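Local coordinates for protein neck and C-terminal motor domain of Kar3 (Candida glabrata, PDB 4GKR) that probably works as a kinesin-14 motor, using ATP binding and hydrolysis to move along microtubules during mitosis, at residues L98-L103 against I136-S141; G130-T135 against S243-H248. All coordinates share one frame; numbering follows the deposited sequence.

Contact 1: residues L98-L103 against I136-S141; sequences LIQSSL and INHIFS
Two helical segments that lie on one face of the central sheet of the kinesin motor domain meet here, Ile99 and Gln100 of segment 98-103 touching His138 and Ile139 of helix 131-147. The polar half of the contact is one hydrogen bond, from Gln100 NE2 to His138 NE2, 3.3 Å long and nearly straight at 168°. The amide comes to the edge of the imidazole, its plane only 9° from that of the ring, and Gln100 CG also lies at this edge, 3.7 Å from His138 NE2. His138 points its ring toward 98-103 because CG stands anti to the backbone N (chi1 -166°). Next to this pair, the methyl Ile99 CG2 packs 3.7 Å from Ile139 CG1, and the two side chains run roughly perpendicular to each other. Within 98-103, Ile99 O accepts from both Ser102 N and Ser102 OG, the hydroxyl lying 2.6 Å away. Trp142 of the same helix as His138 and Phe92 of helix 88-93 also meet the His138 ring, Phe92 edge-to-face. Because His138 NE2 acts as acceptor, the bond is consistent with a neutral imidazole carrying its proton on ND1, and the bond, made in the ring plane, should favour this ring orientation.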
loop_
_atom_site.group_PDB
_atom_site.type_symbol
_atom_site.label_atom_id
_atom_site.label_comp_id
_atom_site.label_asym_id
_atom_site.label_seq_id
_atom_site.Cartn_x
_atom_site.Cartn_y
_atom_site.Cartn_z
ATOM N N LEU A 98 10.433 5.335 4.646
ATOM C CA LEU A 98 10.108 3.924 4.550
ATOM C C LEU A 98 10.680 3.291 3.277
ATOM O O LEU A 98 11.272 2.206 3.336
ATOM C CB LEU A 98 8.593 3.722 4.654
ATOM C CG LEU A 98 8.039 2.309 4.462
ATOM C CD1 LEU A 98 8.355 1.415 5.639
ATOM C CD2 LEU A 98 6.541 2.395 4.255
ATOM N N ILE A 99 10.516 3.958 2.135
ATOM C CA ILE A 99 11.074 3.469 0.854
ATOM C C ILE A 99 12.587 3.214 0.912
ATOM O O ILE A 99 13.085 2.230 0.359
ATOM C CB ILE A 99 10.787 4.441 -0.316
ATOM C CG1 ILE A 99 9.281 4.681 -0.467
ATOM C CG2 ILE A 99 11.312 3.876 -1.629
ATOM C CD1 ILE A 99 8.461 3.406 -0.594
ATOM N N GLN A 100 13.302 4.105 1.593
ATOM C CA GLN A 100 14.761 4.020 1.722
ATOM C C GLN A 100 15.229 2.738 2.439
ATOM O O GLN A 100 16.401 2.386 2.371
ATOM C CB GLN A 100 15.301 5.268 2.426
ATOM C CG GLN A 100 14.990 6.573 1.707
ATOM C CD GLN A 100 15.150 7.796 2.600
ATOM O OE1 GLN A 100 15.736 7.713 3.691
ATOM N NE2 GLN A 100 14.621 8.936 2.149
ATOM N N SER A 101 14.297 2.055 3.106
ATOM C CA SER A 101 14.536 0.782 3.793
ATOM C C SER A 101 15.003 -0.292 2.842
ATOM O O SER A 101 15.800 -1.154 3.226
ATOM C CB SER A 101 13.239 0.244 4.416
ATOM O OG SER A 101 12.906 0.882 5.619
ATOM N N SER A 102 14.470 -0.281 1.628
ATOM C CA SER A 102 14.734 -1.362 0.708
ATOM C C SER A 102 16.189 -1.367 0.247
ATOM O O SER A 102 16.687 -2.373 -0.257
ATOM C CB SER A 102 13.781 -1.288 -0.470
ATOM O OG SER A 102 13.682 0.046 -0.911
ATOM N N LEU A 103 16.873 -0.246 0.440
ATOM C CA LEU A 103 18.312 -0.184 0.203
ATOM C C LEU A 103 19.148 -0.834 1.318
ATOM O O LEU A 103 20.275 -1.259 1.064
ATOM C CB LEU A 103 18.753 1.265 -0.046
ATOM C CG LEU A 103 18.059 1.945 -1.224
ATOM C CD1 LEU A 103 18.064 3.435 -1.005
ATOM C CD2 LEU A 103 18.709 1.572 -2.547
ATOM N N ILE A 136 9.106 4.815 -7.433
ATOM C CA ILE A 136 10.066 4.479 -8.485
ATOM C C ILE A 136 11.058 5.625 -8.665
ATOM O O ILE A 136 12.272 5.418 -8.683
ATOM C CB ILE A 136 9.381 4.092 -9.814
ATOM C CG1 ILE A 136 8.870 2.644 -9.730
ATOM C CG2 ILE A 136 10.345 4.229 -10.989
ATOM C CD1 ILE A 136 7.705 2.302 -10.648
ATOM N N ASN A 137 10.543 6.839 -8.729
ATOM C CA ASN A 137 11.413 8.004 -8.886
ATOM C C ASN A 137 12.395 8.207 -7.730
ATOM O O ASN A 137 13.572 8.518 -7.940
ATOM C CB ASN A 137 10.582 9.259 -9.062
ATOM C CG ASN A 137 11.282 10.279 -9.907
ATOM O OD1 ASN A 137 11.635 10.007 -11.069
ATOM N ND2 ASN A 137 11.515 11.465 -9.335
ATOM N N HIS A 138 11.903 8.008 -6.513
ATOM C CA HIS A 138 12.694 8.191 -5.326
ATOM C C HIS A 138 13.835 7.219 -5.305
ATOM O O HIS A 138 14.966 7.578 -4.963
ATOM C CB HIS A 138 11.812 8.012 -4.099
ATOM C CG HIS A 138 12.438 8.511 -2.838
ATOM N ND1 HIS A 138 12.502 9.827 -2.535
ATOM C CD2 HIS A 138 13.080 7.831 -1.807
ATOM C CE1 HIS A 138 13.144 9.982 -1.356
ATOM N NE2 HIS A 138 13.494 8.759 -0.909
ATOM N N ILE A 139 13.547 5.979 -5.698
ATOM C CA ILE A 139 14.542 4.924 -5.731
ATOM C C ILE A 139 15.667 5.213 -6.717
ATOM O O ILE A 139 16.819 4.909 -6.433
ATOM C CB ILE A 139 13.884 3.574 -6.006
ATOM C CG1 ILE A 139 13.254 3.052 -4.720
ATOM C CG2 ILE A 139 14.869 2.544 -6.535
ATOM C CD1 ILE A 139 12.176 2.027 -5.003
ATOM N N PHE A 140 15.353 5.824 -7.853
ATOM C CA PHE A 140 16.387 6.164 -8.818
ATOM C C PHE A 140 17.364 7.200 -8.294
ATOM O O PHE A 140 18.570 7.070 -8.512
ATOM C CB PHE A 140 15.794 6.605 -10.154
ATOM C CG PHE A 140 15.386 5.463 -11.038
ATOM C CD1 PHE A 140 15.739 4.154 -10.723
ATOM C CD2 PHE A 140 14.663 5.690 -12.199
ATOM C CE1 PHE A 140 15.359 3.092 -11.537
ATOM C CE2 PHE A 140 14.283 4.631 -13.022
ATOM C CZ PHE A 140 14.631 3.329 -12.690
ATOM N N SER A 141 16.847 8.228 -7.617
ATOM C CA SER A 141 17.687 9.211 -6.935
ATOM C C SER A 141 18.759 8.549 -6.100
ATOM O O SER A 141 19.932 8.880 -6.202
ATOM C CB SER A 141 16.855 10.067 -6.004
ATOM O OG SER A 141 16.287 11.124 -6.714
#

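Contact 2: residues G130-T135 against S243-H248; sequences GIVPAT and SIFIIH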
loop_
_atom_site.group_PDB
_atom_site.type_symbol
_atom_site.label_atom_id
_atom_site.label_comp_id
_atom_site.label_asym_id
_atom_site.label_seq_id
_atom_site.Cartn_x
_atom_site.Cartn_y
_atom_site.Cartn_z
ATOM N N GLY A 130 1.432 9.701 -7.533
ATOM C CA GLY A 130 1.019 8.572 -6.698
ATOM C C GLY A 130 2.167 7.805 -6.066
ATOM O O GLY A 130 3.307 7.906 -6.508
ATOM N N ILE A 131 1.872 7.027 -5.033
ATOM C CA ILE A 131 2.905 6.235 -4.365
ATOM C C ILE A 131 3.791 5.446 -5.355
ATOM O O ILE A 131 5.018 5.478 -5.238
ATOM C CB ILE A 131 2.320 5.314 -3.269
ATOM C CG1 ILE A 131 1.585 6.131 -2.191
ATOM C CG2 ILE A 131 3.400 4.452 -2.631
ATOM C CD1 ILE A 131 2.324 7.363 -1.705
ATOM N N VAL A 132 3.194 4.774 -6.340
ATOM C CA VAL A 132 3.993 3.987 -7.300
ATOM C C VAL A 132 4.964 4.851 -8.145
ATOM O O VAL A 132 6.181 4.681 -8.046
ATOM C CB VAL A 132 3.119 3.044 -8.165
ATOM C CG1 VAL A 132 3.905 2.489 -9.344
ATOM C CG2 VAL A 132 2.531 1.929 -7.317
ATOM N N PRO A 133 4.456 5.797 -8.956
ATOM C CA PRO A 133 5.472 6.620 -9.655
ATOM C C PRO A 133 6.442 7.360 -8.720
ATOM O O PRO A 133 7.621 7.463 -9.031
ATOM C CB PRO A 133 4.648 7.612 -10.470
ATOM C CG PRO A 133 3.274 7.541 -9.919
ATOM C CD PRO A 133 3.088 6.151 -9.372
ATOM N N ALA A 134 5.971 7.846 -7.580
ATOM C CA ALA A 134 6.853 8.548 -6.644
ATOM C C ALA A 134 7.934 7.615 -6.082
ATOM O O ALA A 134 9.104 7.994 -5.988
ATOM C CB ALA A 134 6.053 9.163 -5.516
ATOM N N THR A 135 7.535 6.400 -5.718
ATOM C CA THR A 135 8.455 5.443 -5.186
ATOM C C THR A 135 9.518 5.149 -6.209
ATOM O O THR A 135 10.702 5.243 -5.897
ATOM C CB THR A 135 7.727 4.165 -4.772
ATOM O OG1 THR A 135 6.910 4.462 -3.635
ATOM C CG2 THR A 135 8.695 3.068 -4.397
ATOM N N SER A 243 -4.588 -4.779 -6.618
ATOM C CA SER A 243 -3.598 -4.442 -7.618
ATOM C C SER A 243 -2.273 -4.365 -6.925
ATOM O O SER A 243 -2.086 -3.530 -6.033
ATOM C CB SER A 243 -3.924 -3.100 -8.250
ATOM O OG SER A 243 -4.957 -3.272 -9.189
ATOM N N ILE A 244 -1.351 -5.234 -7.328
ATOM C CA ILE A 244 -0.052 -5.269 -6.689
ATOM C C ILE A 244 1.074 -4.895 -7.645
ATOM O O ILE A 244 1.256 -5.505 -8.699
ATOM C CB ILE A 244 0.189 -6.633 -6.035
ATOM C CG1 ILE A 244 -0.964 -6.949 -5.095
ATOM C CG2 ILE A 244 1.465 -6.603 -5.204
ATOM C CD1 ILE A 244 -1.355 -8.400 -5.098
ATOM N N PHE A 245 1.825 -3.875 -7.266
ATOM C CA PHE A 245 3.028 -3.524 -7.983
ATOM C C PHE A 245 4.230 -4.013 -7.175
ATOM O O PHE A 245 4.384 -3.658 -6.018
ATOM C CB PHE A 245 3.067 -2.025 -8.188
ATOM C CG PHE A 245 3.951 -1.600 -9.310
ATOM C CD1 PHE A 245 5.307 -1.330 -9.087
ATOM C CD2 PHE A 245 3.445 -1.471 -10.593
ATOM C CE1 PHE A 245 6.144 -0.946 -10.128
ATOM C CE2 PHE A 245 4.280 -1.088 -11.639
ATOM C CZ PHE A 245 5.634 -0.818 -11.402
ATOM N N ILE A 246 5.063 -4.866 -7.757
ATOM C CA ILE A 246 6.188 -5.424 -7.013
ATOM C C ILE A 246 7.470 -4.889 -7.615
ATOM O O ILE A 246 7.696 -5.028 -8.815
ATOM C CB ILE A 246 6.234 -6.965 -7.058
ATOM C CG1 ILE A 246 4.917 -7.574 -6.587
ATOM C CG2 ILE A 246 7.350 -7.483 -6.168
ATOM C CD1 ILE A 246 4.923 -9.095 -6.533
ATOM N N ILE A 247 8.300 -4.265 -6.787
ATOM C CA ILE A 247 9.614 -3.824 -7.218
ATOM C C ILE A 247 10.691 -4.647 -6.511
ATOM O O ILE A 247 10.689 -4.776 -5.300
ATOM C CB ILE A 247 9.809 -2.337 -6.902
ATOM C CG1 ILE A 247 8.595 -1.549 -7.397
ATOM C CG2 ILE A 247 11.128 -1.833 -7.479
ATOM C CD1 ILE A 247 8.501 -0.133 -6.857
ATOM N N HIS A 248 11.593 -5.219 -7.285
ATOM C CA HIS A 248 12.715 -5.937 -6.748
ATOM C C HIS A 248 13.927 -5.064 -6.908
ATOM O O HIS A 248 14.165 -4.503 -8.001
ATOM C CB HIS A 248 12.912 -7.240 -7.505
ATOM C CG HIS A 248 11.837 -8.271 -7.255
ATOM N ND1 HIS A 248 12.043 -9.367 -6.495
ATOM C CD2 HIS A 248 10.526 -8.357 -7.716
ATOM C CE1 HIS A 248 10.924 -10.115 -6.466
ATOM N NE2 HIS A 248 9.994 -9.496 -7.210
#
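The first turn of helix 131-147 lies over strand 242-252, with Val132 CA 7.6 Å from Phe245 CA and the backbones farther apart at Thr135 and Ile247, where the CA atoms are 9.6 Å apart. Gly130 occupies the N-cap position, and its carbonyl receives Ala134 N. Across the interface the contact is wholly apolar. Val132 sets its methyl CG1 over the centre of the Phe245 ring, 3.9 Å from the centroid and 5° off the ring normal, a CH-pi contact with one face. That methyl is anti to the backbone N (chi1 167°), while the other branch, CG2, reaches 4.1 Å from Phe245 CB, so the two methyls rest on the ring face and beside CB. One turn further along the helix, the methyl Thr135 CG2 meets Ile247 CD1 at 4.0 Å. The threonine turns its two branches to different tasks: CG2 faces the strand, whereas OG1 goes back to the helix and donates to Ile131 O at 2.7 Å, which gives the buried hydroxyl a partner within its own helix. Thr135 N reaches the same oxygen from the opposite face of its plane. Ile247 CG1 lies in plane at the edge of the Phe245 ring, and Phe159 of the adjoining strand 152-163 also meets that ring. Val132 and Thr135 further touch Leu266 and Leu264 of strand 259-268, on the other side of strand 242-252. Such packing of a helix on a mixed central sheet belongs to the hydrophobic core of the P-loop NTPase fold, here in its kinesin form.

Overall arrangement
From the N terminus, the chain first passes through 98-103, then runs along strand 108-113 and through the nucleotide-binding P-loop and helix 120-125 toward helix 131-147. Segment 130-135, the N-cap and first turn, comes first and its partner lies far ahead in the chain, while 136-141 follows directly and closes the loop of contact 1. Contact 2 closes only after more than a hundred further residues, when strand 242-252 arrives, so the two closures cross. Helix 131-147 serves both, packing beside segment 98-103 and on strand 242-252. The contacts also meet directly: Ile99 CD1 lies 3.6 Å from Thr135 OG1, and Ile136 CD1 lies 3.6 Å from Phe245 CE1.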